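PDB 6MNZ: 3,4-dihydroxy-2-butanone 4-phosphate synthase from Acinetobacter baumannii, which probably converts D-ribulose 5-phosphate to formate and 3,4-dihydroxy-2-butanone 4-phosphate for riboflavin biosynthesis, with magnesium or manganese as cofactor. Local coordinates for residues T248-G254 with V289-I293; N84-E90 with I127-Q133; L223-R227 with I333-L337; D32-A36 with N46-T50. All coordinates share one frame; numbering follows the deposited sequence.

Overall arrangement
From the N terminus, contact 4 closes first, folding helix 42-52 back onto strand 31-36 across a short connection. Contact 2 follows in series, bringing the loop before strand 90-91 alongside strand 127-131 of the same sheet; the centres of these two contacts are about 17 Å apart. Both belong to the DHBP synthase region. In the GTP cyclohydrolase II-like region, contact 3 opens on strand 220-228 and closes only at the end of helix 320-336. Contact 1, which pairs strands 248-253 and 290-292, lies wholly within that span. Contacts 1 and 3 touch, V291 on I333 and V289 on L337, so helix 320-336 packs on the parallel pair of contact 1 and on strand 220-228.

Contact 1: residues T248-G254 with V289-I293; sequences TTVRVHG and VLVWI. With SO4 (sulfate ion), chain D.
R251 grips both sides of L290 through its backbone: its N-H bonds to V289 O (2.9 Å, N to O) and its carbonyl accepts V291 N (2.8 Å, N to O). V289 N adds a bond to T249 O, and I293 N a weak one to H253 O; the two strands run parallel, their N-to-C directions 14° apart. On the face bearing R251, L290, H253 and W292, the imidazole meets the indole rim to rim: H253 CD2 lies 3.6 Å from W292 CZ3, with the planes at 40°. The other face carries V252 and V291, side by side and pointing the same way, their CG2 methyls 3.9 Å apart. At the start of the pair, T248 CG2 touches V289 CG2 at 3.6 Å; at its end, I293 CD1 reaches the CA of G254.

With CG anti to the backbone N (chi1 176°) and a bend at chi2, the R251 chain leaves the strand pair for a sulfate, probably from the crystallisation liquor. Both terminal nitrogens bond to sulfate O1, NH1 at 3.2 Å and NH2 at 3.1 Å, with O1 near the guanidinium plane at its edge; S347 holds the same ion. H253 NE2 has its main polar partner in R259, and R251 NE comes near H253 ND1 in a weak bond at most. W292 NE1 bonds to D300 of the second subunit. Helix 320-336 packs on V252 and V291. This is a central parallel strand pair of the mixed sheet in the GTP cyclohydrolase II-like domain, reaching the dimer interface at W292.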
loop_
_atom_site.group_PDB
_atom_site.type_symbol
_atom_site.label_atom_id
_atom_site.label_comp_id
_atom_site.label_asym_id
_atom_site.label_seq_id
_atom_site.Cartn_x
_atom_site.Cartn_y
_atom_site.Cartn_z
ATOM N N THR A 248 15.674 -31.878 8.737
ATOM C CA THR A 248 15.466 -30.511 9.192
ATOM C C THR A 248 14.005 -30.327 9.575
ATOM O O THR A 248 13.108 -30.773 8.851
ATOM C CB THR A 248 15.867 -29.509 8.107
ATOM O OG1 THR A 248 17.204 -29.786 7.669
ATOM C CG2 THR A 248 15.798 -28.088 8.637
ATOM N N THR A 249 13.777 -29.774 10.764
ATOM C CA THR A 249 12.437 -29.404 11.201
ATOM C C THR A 249 12.065 -28.051 10.607
ATOM O O THR A 249 12.807 -27.074 10.762
ATOM C CB THR A 249 12.370 -29.358 12.726
ATOM O OG1 THR A 249 12.868 -30.588 13.266
ATOM C CG2 THR A 249 10.937 -29.140 13.195
ATOM N N VAL A 250 10.963 -28.010 9.862
ATOM C CA VAL A 250 10.709 -26.948 8.897
ATOM C C VAL A 250 9.333 -26.356 9.164
ATOM O O VAL A 250 8.382 -27.080 9.476
ATOM C CB VAL A 250 10.806 -27.464 7.447
ATOM C CG1 VAL A 250 10.411 -26.370 6.467
ATOM C CG2 VAL A 250 12.210 -27.960 7.163
ATOM N N ARG A 251 9.223 -25.037 9.008
ATOM C CA ARG A 251 7.934 -24.378 8.835
ATOM C C ARG A 251 8.076 -23.288 7.786
ATOM O O ARG A 251 8.845 -22.342 7.975
ATOM C CB ARG A 251 7.434 -23.785 10.153
ATOM C CG ARG A 251 6.144 -22.994 10.015
ATOM C CD ARG A 251 5.133 -23.388 11.078
ATOM N NE ARG A 251 3.879 -22.654 10.935
ATOM C CZ ARG A 251 2.792 -23.122 10.328
ATOM N NH1 ARG A 251 2.745 -24.375 9.891
ATOM N NH2 ARG A 251 1.710 -22.361 10.238
ATOM N N VAL A 252 7.294 -23.393 6.718
ATOM C CA VAL A 252 7.005 -22.250 5.858
ATOM C C VAL A 252 5.863 -21.443 6.460
ATOM O O VAL A 252 4.807 -21.991 6.797
ATOM C CB VAL A 252 6.663 -22.718 4.435
ATOM C CG1 VAL A 252 6.081 -21.571 3.622
ATOM C CG2 VAL A 252 7.899 -23.287 3.760
ATOM N N HIS A 253 6.053 -20.126 6.553
ATOM C CA HIS A 253 5.278 -19.283 7.455
ATOM C C HIS A 253 4.775 -18.060 6.704
ATOM O O HIS A 253 5.577 -17.260 6.211
ATOM C CB HIS A 253 6.114 -18.855 8.661
ATOM C CG HIS A 253 5.294 -18.499 9.858
ATOM N ND1 HIS A 253 4.382 -19.375 10.406
ATOM C CD2 HIS A 253 5.066 -17.304 10.449
ATOM C CE1 HIS A 253 3.679 -18.752 11.333
ATOM N NE2 HIS A 253 4.118 -17.512 11.419
ATOM N N GLY A 254 3.456 -17.902 6.646
ATOM C CA GLY A 254 2.823 -16.655 6.232
ATOM C C GLY A 254 2.071 -16.003 7.382
ATOM O O GLY A 254 1.358 -16.679 8.127
ATOM N N VAL A 289 14.437 -25.195 10.000
ATOM C CA VAL A 289 14.362 -23.928 9.282
ATOM C C VAL A 289 12.952 -23.365 9.413
ATOM O O VAL A 289 11.977 -24.033 9.074
ATOM C CB VAL A 289 14.753 -24.096 7.800
ATOM C CG1 VAL A 289 14.669 -22.760 7.072
ATOM C CG2 VAL A 289 16.154 -24.683 7.678
ATOM N N LEU A 290 12.850 -22.110 9.840
ATOM C CA LEU A 290 11.651 -21.309 9.627
ATOM C C LEU A 290 11.842 -20.475 8.368
ATOM O O LEU A 290 12.830 -19.743 8.249
ATOM C CB LEU A 290 11.367 -20.411 10.829
ATOM C CG LEU A 290 10.034 -19.662 10.780
ATOM C CD1 LEU A 290 9.409 -19.592 12.162
ATOM C CD2 LEU A 290 10.213 -18.266 10.198
ATOM N N VAL A 291 10.948 -20.652 7.404
ATOM C CA VAL A 291 10.883 -19.769 6.252
ATOM C C VAL A 291 9.871 -18.665 6.525
ATOM O O VAL A 291 8.891 -18.848 7.252
ATOM C CB VAL A 291 10.527 -20.545 4.969
ATOM C CG1 VAL A 291 10.815 -19.699 3.740
ATOM C CG2 VAL A 291 11.299 -21.854 4.917
ATOM N N TRP A 292 10.041 -17.548 5.821
ATOM C CA TRP A 292 9.145 -16.404 5.936
ATOM C C TRP A 292 8.951 -15.814 4.550
ATOM O O TRP A 292 9.926 -15.421 3.901
ATOM C CB TRP A 292 9.706 -15.349 6.895
ATOM C CG TRP A 292 8.836 -14.132 7.023
ATOM C CD1 TRP A 292 8.858 -13.026 6.226
ATOM C CD2 TRP A 292 7.912 -13.846 8.080
ATOM N NE1 TRP A 292 7.973 -12.087 6.696
ATOM C CE2 TRP A 292 7.386 -12.561 7.840
ATOM C CE3 TRP A 292 7.436 -14.574 9.174
ATOM C CZ2 TRP A 292 6.344 -12.028 8.597
ATOM C CZ3 TRP A 292 6.437 -14.019 9.957
ATOM C CH2 TRP A 292 5.878 -12.776 9.643
ATOM N N ILE A 293 7.702 -15.755 4.099
ATOM C CA ILE A 293 7.387 -15.159 2.807
ATOM C C ILE A 293 7.336 -13.647 2.972
ATOM O O ILE A 293 6.543 -13.127 3.766
ATOM C CB ILE A 293 6.052 -15.685 2.251
ATOM C CG1 ILE A 293 5.842 -17.174 2.533
ATOM C CG2 ILE A 293 5.993 -15.440 0.746
ATOM C CD1 ILE A 293 4.372 -17.550 2.766
HETATM S S SO4 D . -0.926 -24.688 9.845
HETATM O O1 SO4 D . -0.222 -24.216 8.656
HETATM O O2 SO4 D . -0.143 -25.740 10.488
HETATM O O3 SO4 D . -1.111 -23.577 10.773
HETATM O O4 SO4 D . -2.227 -25.223 9.455
#

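Contact 2: residues N84-E90 with I127-Q133; sequences NFTLSIE and IFPLMAQ
An outermost strand of the DHBP synthase sheet, 127-131, is flanked by the irregular segment N84-E90, and E90 forms an antiparallel hydrogen-bonded pair with I127 of the strand. E90 N bonds to I127 O at 2.8 Å, and I127 N returns a bond to E90 O at 3.2 Å. Further along, M131 N bonds to F85 O, and L87 N reaches P129 O only weakly. Between these two bridged regions the register slips by one residue.

I89 lies alongside F128, its CG2 over the ring face 4.1 Å from the centroid and 26° off the normal, while I89 CD1 meets F128 CE1. The pyrrolidine of P129 is crossed at about a right angle by two side chains: E90 CB sits 3.5 Å from P129 CG, and L87 CD2 3.7 Å from P129 CB. The other branch of L87, CD1, bears on M131 CB. On its remaining side the strand is bonded to strand 57-60, where L58 and L60 pair with F128, L130 and A132.

At the far end Q133 brings NE2 over one face of the F85 ring, near the rim and 3.2 Å from F85 CE2, the amide plane inclined at 44° to the ring; the bend at chi2 (-61°) turns its end to F85. F85 also packs on R140, predicted to bind D-ribulose 5-phosphate, and N84 lies close to a bound sulfate.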
loop_
_atom_site.group_PDB
_atom_site.type_symbol
_atom_site.label_atom_id
_atom_site.label_comp_id
_atom_site.label_asym_id
_atom_site.label_seq_id
_atom_site.Cartn_x
_atom_site.Cartn_y
_atom_site.Cartn_z
ATOM N N ASN A 84 -7.196 -4.946 -12.017
ATOM C CA ASN A 84 -6.901 -5.251 -13.413
ATOM C C ASN A 84 -6.209 -4.059 -14.055
ATOM O O ASN A 84 -6.786 -2.969 -14.109
ATOM C CB ASN A 84 -8.178 -5.595 -14.183
ATOM C CG ASN A 84 -7.893 -6.094 -15.585
ATOM O OD1 ASN A 84 -7.159 -5.459 -16.342
ATOM N ND2 ASN A 84 -8.349 -7.304 -15.882
ATOM N N PHE A 85 -5.096 -4.332 -14.738
ATOM C CA PHE A 85 -4.262 -3.288 -15.331
ATOM C C PHE A 85 -4.566 -3.213 -16.824
ATOM O O PHE A 85 -3.820 -3.706 -17.670
ATOM C CB PHE A 85 -2.787 -3.567 -15.063
ATOM C CG PHE A 85 -2.515 -4.112 -13.692
ATOM C CD1 PHE A 85 -2.816 -3.366 -12.564
ATOM C CD2 PHE A 85 -1.896 -5.341 -13.532
ATOM C CE1 PHE A 85 -2.504 -3.836 -11.299
ATOM C CE2 PHE A 85 -1.585 -5.818 -12.271
ATOM C CZ PHE A 85 -1.894 -5.067 -11.153
ATOM N N THR A 86 -5.649 -2.512 -17.148
ATOM C CA THR A 86 -5.887 -2.060 -18.510
ATOM C C THR A 86 -5.018 -0.848 -18.833
ATOM O O THR A 86 -4.454 -0.195 -17.950
ATOM C CB THR A 86 -7.361 -1.706 -18.721
ATOM O OG1 THR A 86 -7.841 -0.954 -17.600
ATOM C CG2 THR A 86 -8.201 -2.968 -18.886
ATOM N N LEU A 87 -4.833 -0.618 -20.129
ATOM C CA LEU A 87 -4.023 0.479 -20.634
ATOM C C LEU A 87 -4.893 1.471 -21.391
ATOM O O LEU A 87 -6.032 1.181 -21.766
ATOM C CB LEU A 87 -2.912 -0.048 -21.549
ATOM C CG LEU A 87 -1.543 -0.222 -20.895
ATOM C CD1 LEU A 87 -1.661 -1.004 -19.602
ATOM C CD2 LEU A 87 -0.586 -0.910 -21.852
ATOM N N SER A 88 -4.281 2.600 -21.747
ATOM C CA SER A 88 -4.756 3.384 -22.876
ATOM C C SER A 88 -4.902 2.503 -24.110
ATOM O O SER A 88 -4.105 1.588 -24.337
ATOM C CB SER A 88 -3.794 4.538 -23.164
ATOM O OG SER A 88 -3.880 5.543 -22.166
ATOM N N ILE A 89 -6.019 2.682 -24.815
ATOM C CA ILE A 89 -6.376 1.775 -25.896
ATOM C C ILE A 89 -5.407 1.956 -27.060
ATOM O O ILE A 89 -4.877 3.049 -27.299
ATOM C CB ILE A 89 -7.828 2.007 -26.349
ATOM C CG1 ILE A 89 -8.790 2.002 -25.161
ATOM C CG2 ILE A 89 -8.249 0.925 -27.318
ATOM C CD1 ILE A 89 -10.218 2.407 -25.527
ATOM N N GLU A 90 -5.258 0.900 -27.852
ATOM C CA GLU A 90 -4.179 0.774 -28.819
ATOM C C GLU A 90 -4.763 0.748 -30.223
ATOM O O GLU A 90 -5.805 0.128 -30.461
ATOM C CB GLU A 90 -3.366 -0.496 -28.560
ATOM C CG GLU A 90 -1.864 -0.283 -28.495
ATOM C CD GLU A 90 -1.464 0.853 -27.565
ATOM O OE1 GLU A 90 -2.283 1.223 -26.697
ATOM O OE2 GLU A 90 -0.428 1.499 -27.833
ATOM N N ILE A 127 -7.901 -2.141 -29.645
ATOM C CA ILE A 127 -7.179 -3.197 -28.948
ATOM C C ILE A 127 -6.824 -2.688 -27.560
ATOM O O ILE A 127 -6.537 -1.498 -27.381
ATOM C CB ILE A 127 -5.913 -3.619 -29.722
ATOM C CG1 ILE A 127 -6.289 -4.452 -30.953
ATOM C CG2 ILE A 127 -4.950 -4.385 -28.819
ATOM C CD1 ILE A 127 -7.014 -5.746 -30.637
ATOM N N PHE A 128 -6.891 -3.579 -26.572
ATOM C CA PHE A 128 -6.887 -3.204 -25.158
ATOM C C PHE A 128 -5.699 -3.873 -24.485
ATOM O O PHE A 128 -5.821 -4.990 -23.958
ATOM C CB PHE A 128 -8.196 -3.602 -24.484
ATOM C CG PHE A 128 -9.397 -2.925 -25.060
ATOM C CD1 PHE A 128 -9.723 -1.638 -24.667
ATOM C CD2 PHE A 128 -10.032 -3.459 -26.167
ATOM C CE1 PHE A 128 -10.733 -0.945 -25.290
ATOM C CE2 PHE A 128 -11.061 -2.780 -26.783
ATOM C CZ PHE A 128 -11.432 -1.533 -26.324
ATOM N N PRO A 129 -4.517 -3.260 -24.527
ATOM C CA PRO A 129 -3.338 -3.915 -23.952
ATOM C C PRO A 129 -3.418 -3.956 -22.437
ATOM O O PRO A 129 -4.074 -3.129 -21.801
ATOM C CB PRO A 129 -2.169 -3.042 -24.427
ATOM C CG PRO A 129 -2.716 -2.212 -25.556
ATOM C CD PRO A 129 -4.166 -2.015 -25.232
ATOM N N LEU A 130 -2.767 -4.966 -21.866
ATOM C CA LEU A 130 -2.733 -5.166 -20.424
ATOM C C LEU A 130 -1.288 -5.325 -19.980
ATOM O O LEU A 130 -0.514 -6.044 -20.619
ATOM C CB LEU A 130 -3.552 -6.394 -20.019
ATOM C CG LEU A 130 -4.967 -6.453 -20.597
ATOM C CD1 LEU A 130 -5.640 -7.767 -20.247
ATOM C CD2 LEU A 130 -5.788 -5.285 -20.090
ATOM N N MET A 131 -0.909 -4.581 -18.945
ATOM C CA MET A 131 0.465 -4.555 -18.453
ATOM C C MET A 131 0.601 -5.581 -17.335
ATOM O O MET A 131 0.051 -5.398 -16.243
ATOM C CB MET A 131 0.823 -3.155 -17.964
ATOM C CG MET A 131 2.309 -2.897 -17.802
ATOM S SD MET A 131 2.655 -1.251 -17.141
ATOM C CE MET A 131 2.463 -1.547 -15.382
ATOM N N ALA A 132 1.336 -6.656 -17.603
ATOM C CA ALA A 132 1.663 -7.623 -16.567
ATOM C C ALA A 132 2.642 -7.022 -15.561
ATOM O O ALA A 132 3.334 -6.038 -15.834
ATOM C CB ALA A 132 2.251 -8.890 -17.188
ATOM N N GLN A 133 2.622 -7.574 -14.352
ATOM C CA GLN A 133 3.580 -7.192 -13.329
ATOM C C GLN A 133 4.931 -7.852 -13.586
ATOM O O GLN A 133 5.034 -8.776 -14.398
ATOM C CB GLN A 133 3.062 -7.583 -11.950
ATOM C CG GLN A 133 1.823 -6.827 -11.515
ATOM C CD GLN A 133 2.049 -5.331 -11.436
ATOM O OE1 GLN A 133 2.732 -4.844 -10.535
ATOM N NE2 GLN A 133 1.396 -4.588 -12.321
#

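Contact 3: residues L223-R227 with I333-L337; sequences LYRYR and ILRDL
Y226 and D336 supply the polar link between strand and helix: Y226 OH donates to D336 OD2, the modelled 2.5 Å being shorter than the resolution can support as significant. The oxygen comes to the edge of the ring, near its plane, while the carboxylate as a whole stands almost perpendicular to it, at 88°. D336 CG is anti to the backbone N (chi1 176°), which carries the acid out from the helix toward the tyrosine. The same OD2 also forms a salt bridge with R208, so one oxygen receives both a hydroxyl and a guanidinium; this positive neighbour probably favours the charged carboxylate.

The apolar contacts are CH-pi in character, and each tyrosine takes one aliphatic branch on a face. I333 CG1 lies over the centre of the Y226 ring, 3.8 Å from the centroid and 11° off its normal, while I333 CG2 meets Y226 CE1 at 3.6 Å. L337 CD2 sits above Y224, 3.4 Å from the ring centroid and leaning toward CE1. That same methyl approaches Y226 OH at 3.4 Å, so L337 spans both tyrosines.

L337 N bonds to I333 O, keeping these two side chains one helical turn apart. Around them, Y224 and L337 both pack on V239, and I333 rests on A237 and V291. The end of helix 320-336 thus packs on strands 220-228, 235-239 and 290-292; strand 206-215, which carries R208, lies beyond strand 220-228 at the sheet edge.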
loop_
_atom_site.group_PDB
_atom_site.type_symbol
_atom_site.label_atom_id
_atom_site.label_comp_id
_atom_site.label_asym_id
_atom_site.label_seq_id
_atom_site.Cartn_x
_atom_site.Cartn_y
_atom_site.Cartn_z
ATOM N N LEU A 223 20.549 -15.736 9.651
ATOM C CA LEU A 223 19.567 -15.045 8.820
ATOM C C LEU A 223 19.997 -15.151 7.362
ATOM O O LEU A 223 20.895 -14.426 6.923
ATOM C CB LEU A 223 19.440 -13.583 9.242
ATOM C CG LEU A 223 18.041 -12.975 9.216
ATOM C CD1 LEU A 223 17.221 -13.484 10.387
ATOM C CD2 LEU A 223 18.126 -11.458 9.236
ATOM N N TYR A 224 19.212 -15.877 6.572
ATOM C CA TYR A 224 19.346 -15.889 5.119
ATOM C C TYR A 224 18.262 -14.997 4.523
ATOM O O TYR A 224 17.070 -15.234 4.740
ATOM C CB TYR A 224 19.251 -17.317 4.583
ATOM C CG TYR A 224 20.317 -18.250 5.122
ATOM C CD1 TYR A 224 21.225 -18.860 4.266
ATOM C CD2 TYR A 224 20.307 -18.658 6.451
ATOM C CE1 TYR A 224 22.125 -19.802 4.732
ATOM C CE2 TYR A 224 21.284 -19.501 6.948
ATOM C CZ TYR A 224 22.187 -20.077 6.079
ATOM O OH TYR A 224 23.109 -20.983 6.547
ATOM N N ARG A 225 18.680 -13.899 3.896
ATOM C CA ARG A 225 17.779 -13.030 3.149
ATOM C C ARG A 225 17.734 -13.448 1.684
ATOM O O ARG A 225 18.767 -13.464 1.006
ATOM C CB ARG A 225 18.222 -11.571 3.272
ATOM C CG ARG A 225 17.862 -10.930 4.607
ATOM C CD ARG A 225 18.665 -9.661 4.866
ATOM N NE ARG A 225 17.891 -8.454 4.580
ATOM C CZ ARG A 225 18.055 -7.682 3.509
ATOM N NH1 ARG A 225 19.003 -7.948 2.615
ATOM N NH2 ARG A 225 17.308 -6.595 3.365
ATOM N N TYR A 226 16.527 -13.685 1.176
ATOM C CA TYR A 226 16.316 -14.090 -0.207
ATOM C C TYR A 226 15.473 -13.057 -0.943
ATOM O O TYR A 226 14.691 -12.322 -0.334
ATOM C CB TYR A 226 15.628 -15.456 -0.280
ATOM C CG TYR A 226 16.493 -16.595 0.200
ATOM C CD1 TYR A 226 16.541 -16.940 1.543
ATOM C CD2 TYR A 226 17.271 -17.321 -0.688
ATOM C CE1 TYR A 226 17.229 -18.059 1.964
ATOM C CE2 TYR A 226 17.940 -18.455 -0.281
ATOM C CZ TYR A 226 18.007 -18.754 1.062
ATOM O OH TYR A 226 18.833 -19.763 1.498
ATOM N N ARG A 227 15.638 -13.012 -2.264
ATOM C CA ARG A 227 14.763 -12.244 -3.139
ATOM C C ARG A 227 14.351 -13.094 -4.332
ATOM O O ARG A 227 15.186 -13.771 -4.938
ATOM C CB ARG A 227 15.455 -10.965 -3.624
ATOM C CG ARG A 227 15.050 -9.713 -2.864
ATOM C CD ARG A 227 15.254 -8.462 -3.704
ATOM N NE ARG A 227 16.668 -8.171 -3.932
ATOM C CZ ARG A 227 17.393 -7.330 -3.199
ATOM N NH1 ARG A 227 16.882 -6.774 -2.106
ATOM N NH2 ARG A 227 18.664 -7.116 -3.507
ATOM N N ILE A 333 14.055 -21.984 -1.237
ATOM C CA ILE A 333 14.870 -21.622 -0.081
ATOM C C ILE A 333 15.421 -22.875 0.586
ATOM O O ILE A 333 16.595 -22.931 0.972
ATOM C CB ILE A 333 14.048 -20.770 0.905
ATOM C CG1 ILE A 333 13.814 -19.374 0.318
ATOM C CG2 ILE A 333 14.750 -20.686 2.254
ATOM C CD1 ILE A 333 12.910 -18.488 1.157
ATOM N N LEU A 334 14.555 -23.860 0.824
ATOM C CA LEU A 334 14.964 -25.037 1.580
ATOM C C LEU A 334 15.960 -25.887 0.801
ATOM O O LEU A 334 16.906 -26.422 1.390
ATOM C CB LEU A 334 13.736 -25.862 1.958
ATOM C CG LEU A 334 12.764 -25.160 2.908
ATOM C CD1 LEU A 334 11.410 -25.857 2.912
ATOM C CD2 LEU A 334 13.339 -25.091 4.315
ATOM N N ARG A 335 15.824 -25.952 -0.525
ATOM C CA ARG A 335 16.858 -26.585 -1.334
ATOM C C ARG A 335 18.160 -25.797 -1.282
ATOM O O ARG A 335 19.245 -26.384 -1.207
ATOM C CB ARG A 335 16.389 -26.730 -2.779
ATOM C CG ARG A 335 17.442 -27.337 -3.696
ATOM C CD ARG A 335 16.833 -27.828 -4.998
ATOM N NE ARG A 335 16.409 -26.718 -5.848
ATOM C CZ ARG A 335 15.198 -26.588 -6.384
ATOM N NH1 ARG A 335 14.262 -27.508 -6.187
ATOM N NH2 ARG A 335 14.926 -25.535 -7.139
ATOM N N ASP A 336 18.077 -24.469 -1.406
ATOM C CA ASP A 336 19.280 -23.650 -1.341
ATOM C C ASP A 336 19.997 -23.824 -0.011
ATOM O O ASP A 336 21.232 -23.790 0.038
ATOM C CB ASP A 336 18.928 -22.178 -1.565
ATOM C CG ASP A 336 20.126 -21.263 -1.403
ATOM O OD1 ASP A 336 20.940 -21.176 -2.346
ATOM O OD2 ASP A 336 20.236 -20.604 -0.347
ATOM N N LEU A 337 19.249 -24.061 1.065
ATOM C CA LEU A 337 19.843 -24.369 2.358
ATOM C C LEU A 337 20.332 -25.808 2.461
ATOM O O LEU A 337 21.025 -26.137 3.431
ATOM C CB LEU A 337 18.830 -24.091 3.471
ATOM C CG LEU A 337 18.395 -22.630 3.607
ATOM C CD1 LEU A 337 17.159 -22.506 4.486
ATOM C CD2 LEU A 337 19.532 -21.781 4.157
#

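Contact 4: residues D32-A36 with N46-T50; sequences DLVIA and NFMIT
L33 and M48 mark the nearest backbone approach, their CA atoms 7.3 Å apart, where the strand and helix segments run antiparallel at 174° with axes 10.2 Å apart. No hydrogen bond joins them; the contact is made by side chains. M48 is extended beyond CG (chi2 -169°), which carries its methyl to the strand: CE lies 3.7 Å from L33 CB and 4.0 Å from I35 CG2, meeting both residues that point toward the helix. L33 answers with its own branch. Its CD1 comes to the edge of the F47 ring, near the ring plane and 3.6 Å from CE1, and also meets M48 CG at 3.9 Å, so the leucine methyl touches both helix residues. The two side chains L33 and F47 cross at about a right angle.

F47 also meets the rings of H51 and H185, and L33 is backed by M18, I20 and L187. V34 points away from the helix, and its side chain packs on residues of strands 19-22 and 160-164. Helix-on-sheet packing of this kind, a strand followed by a helix returning along it, belongs to the alpha/beta fold of DHBP synthase; D32, on the same strand, is predicted to bind D-ribulose 5-phosphate.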
loop_
_atom_site.group_PDB
_atom_site.type_symbol
_atom_site.label_atom_id
_atom_site.label_comp_id
_atom_site.label_asym_id
_atom_site.label_seq_id
_atom_site.Cartn_x
_atom_site.Cartn_y
_atom_site.Cartn_z
ATOM N N ASP A 32 -9.888 -18.110 -20.675
ATOM C CA ASP A 32 -9.478 -17.246 -21.772
ATOM C C ASP A 32 -8.799 -18.091 -22.837
ATOM O O ASP A 32 -7.813 -18.778 -22.548
ATOM C CB ASP A 32 -8.524 -16.151 -21.291
ATOM C CG ASP A 32 -9.201 -15.140 -20.393
ATOM O OD1 ASP A 32 -10.147 -15.520 -19.673
ATOM O OD2 ASP A 32 -8.675 -14.014 -20.281
ATOM N N LEU A 33 -9.232 -17.930 -24.084
ATOM C CA LEU A 33 -8.351 -18.204 -25.210
ATOM C C LEU A 33 -7.091 -17.356 -25.094
ATOM O O LEU A 33 -7.124 -16.243 -24.565
ATOM C CB LEU A 33 -9.059 -17.911 -26.531
ATOM C CG LEU A 33 -10.319 -18.713 -26.856
ATOM C CD1 LEU A 33 -11.009 -18.112 -28.074
ATOM C CD2 LEU A 33 -9.995 -20.181 -27.089
ATOM N N VAL A 34 -5.953 -17.966 -25.418
ATOM C CA VAL A 34 -4.647 -17.333 -25.271
ATOM C C VAL A 34 -3.799 -17.752 -26.461
ATOM O O VAL A 34 -3.719 -18.945 -26.776
ATOM C CB VAL A 34 -3.945 -17.723 -23.958
ATOM C CG1 VAL A 34 -2.661 -16.914 -23.773
ATOM C CG2 VAL A 34 -4.880 -17.531 -22.778
ATOM N N ILE A 35 -3.291 -16.771 -27.203
ATOM C CA ILE A 35 -2.424 -17.024 -28.346
ATOM C C ILE A 35 -1.249 -16.060 -28.282
ATOM O O ILE A 35 -1.374 -14.930 -27.802
ATOM C CB ILE A 35 -3.185 -16.877 -29.682
ATOM C CG1 ILE A 35 -2.264 -17.188 -30.862
ATOM C CG2 ILE A 35 -3.774 -15.475 -29.813
ATOM C CD1 ILE A 35 -2.991 -17.273 -32.190
ATOM N N ALA A 36 -0.102 -16.508 -28.785
ATOM C CA ALA A 36 1.065 -15.641 -28.869
ATOM C C ALA A 36 0.763 -14.451 -29.768
ATOM O O ALA A 36 0.438 -14.620 -30.947
ATOM C CB ALA A 36 2.269 -16.417 -29.399
ATOM N N ASN A 46 -10.914 -13.264 -35.226
ATOM C CA ASN A 46 -12.303 -13.526 -35.588
ATOM C C ASN A 46 -12.859 -14.719 -34.822
ATOM O O ASN A 46 -14.022 -14.708 -34.404
ATOM C CB ASN A 46 -12.422 -13.758 -37.093
ATOM C CG ASN A 46 -13.857 -13.968 -37.536
ATOM O OD1 ASN A 46 -14.189 -14.989 -38.137
ATOM N ND2 ASN A 46 -14.720 -13.006 -37.227
ATOM N N PHE A 47 -12.057 -15.775 -34.661
ATOM C CA PHE A 47 -12.471 -16.888 -33.814
ATOM C C PHE A 47 -12.736 -16.422 -32.389
ATOM O O PHE A 47 -13.694 -16.870 -31.749
ATOM C CB PHE A 47 -11.408 -17.985 -33.825
ATOM C CG PHE A 47 -11.761 -19.177 -32.986
ATOM C CD1 PHE A 47 -11.323 -19.272 -31.676
ATOM C CD2 PHE A 47 -12.539 -20.198 -33.501
ATOM C CE1 PHE A 47 -11.725 -20.320 -30.872
ATOM C CE2 PHE A 47 -12.956 -21.239 -32.698
ATOM C CZ PHE A 47 -12.509 -21.324 -31.395
ATOM N N MET A 48 -11.956 -15.451 -31.910
ATOM C CA MET A 48 -12.111 -14.991 -30.534
ATOM C C MET A 48 -13.432 -14.253 -30.350
ATOM O O MET A 48 -14.233 -14.605 -29.478
ATOM C CB MET A 48 -10.933 -14.096 -30.152
ATOM C CG MET A 48 -9.662 -14.863 -29.842
ATOM S SD MET A 48 -8.393 -13.823 -29.107
ATOM C CE MET A 48 -7.446 -15.035 -28.190
ATOM N N ILE A 49 -13.709 -13.270 -31.209
ATOM C CA ILE A 49 -14.933 -12.491 -31.077
ATOM C C ILE A 49 -16.181 -13.298 -31.397
ATOM O O ILE A 49 -17.294 -12.787 -31.232
ATOM C CB ILE A 49 -14.894 -11.243 -31.985
ATOM C CG1 ILE A 49 -14.969 -11.649 -33.460
ATOM C CG2 ILE A 49 -13.636 -10.431 -31.717
ATOM C CD1 ILE A 49 -14.936 -10.480 -34.424
ATOM N N THR A 50 -16.024 -14.489 -31.976
ATOM C CA THR A 50 -17.153 -15.302 -32.412
ATOM C C THR A 50 -17.533 -16.363 -31.386
ATOM O O THR A 50 -18.713 -16.516 -31.061
ATOM C CB THR A 50 -16.833 -15.975 -33.753
ATOM O OG1 THR A 50 -16.377 -14.991 -34.691
ATOM C CG2 THR A 50 -18.066 -16.667 -34.312
#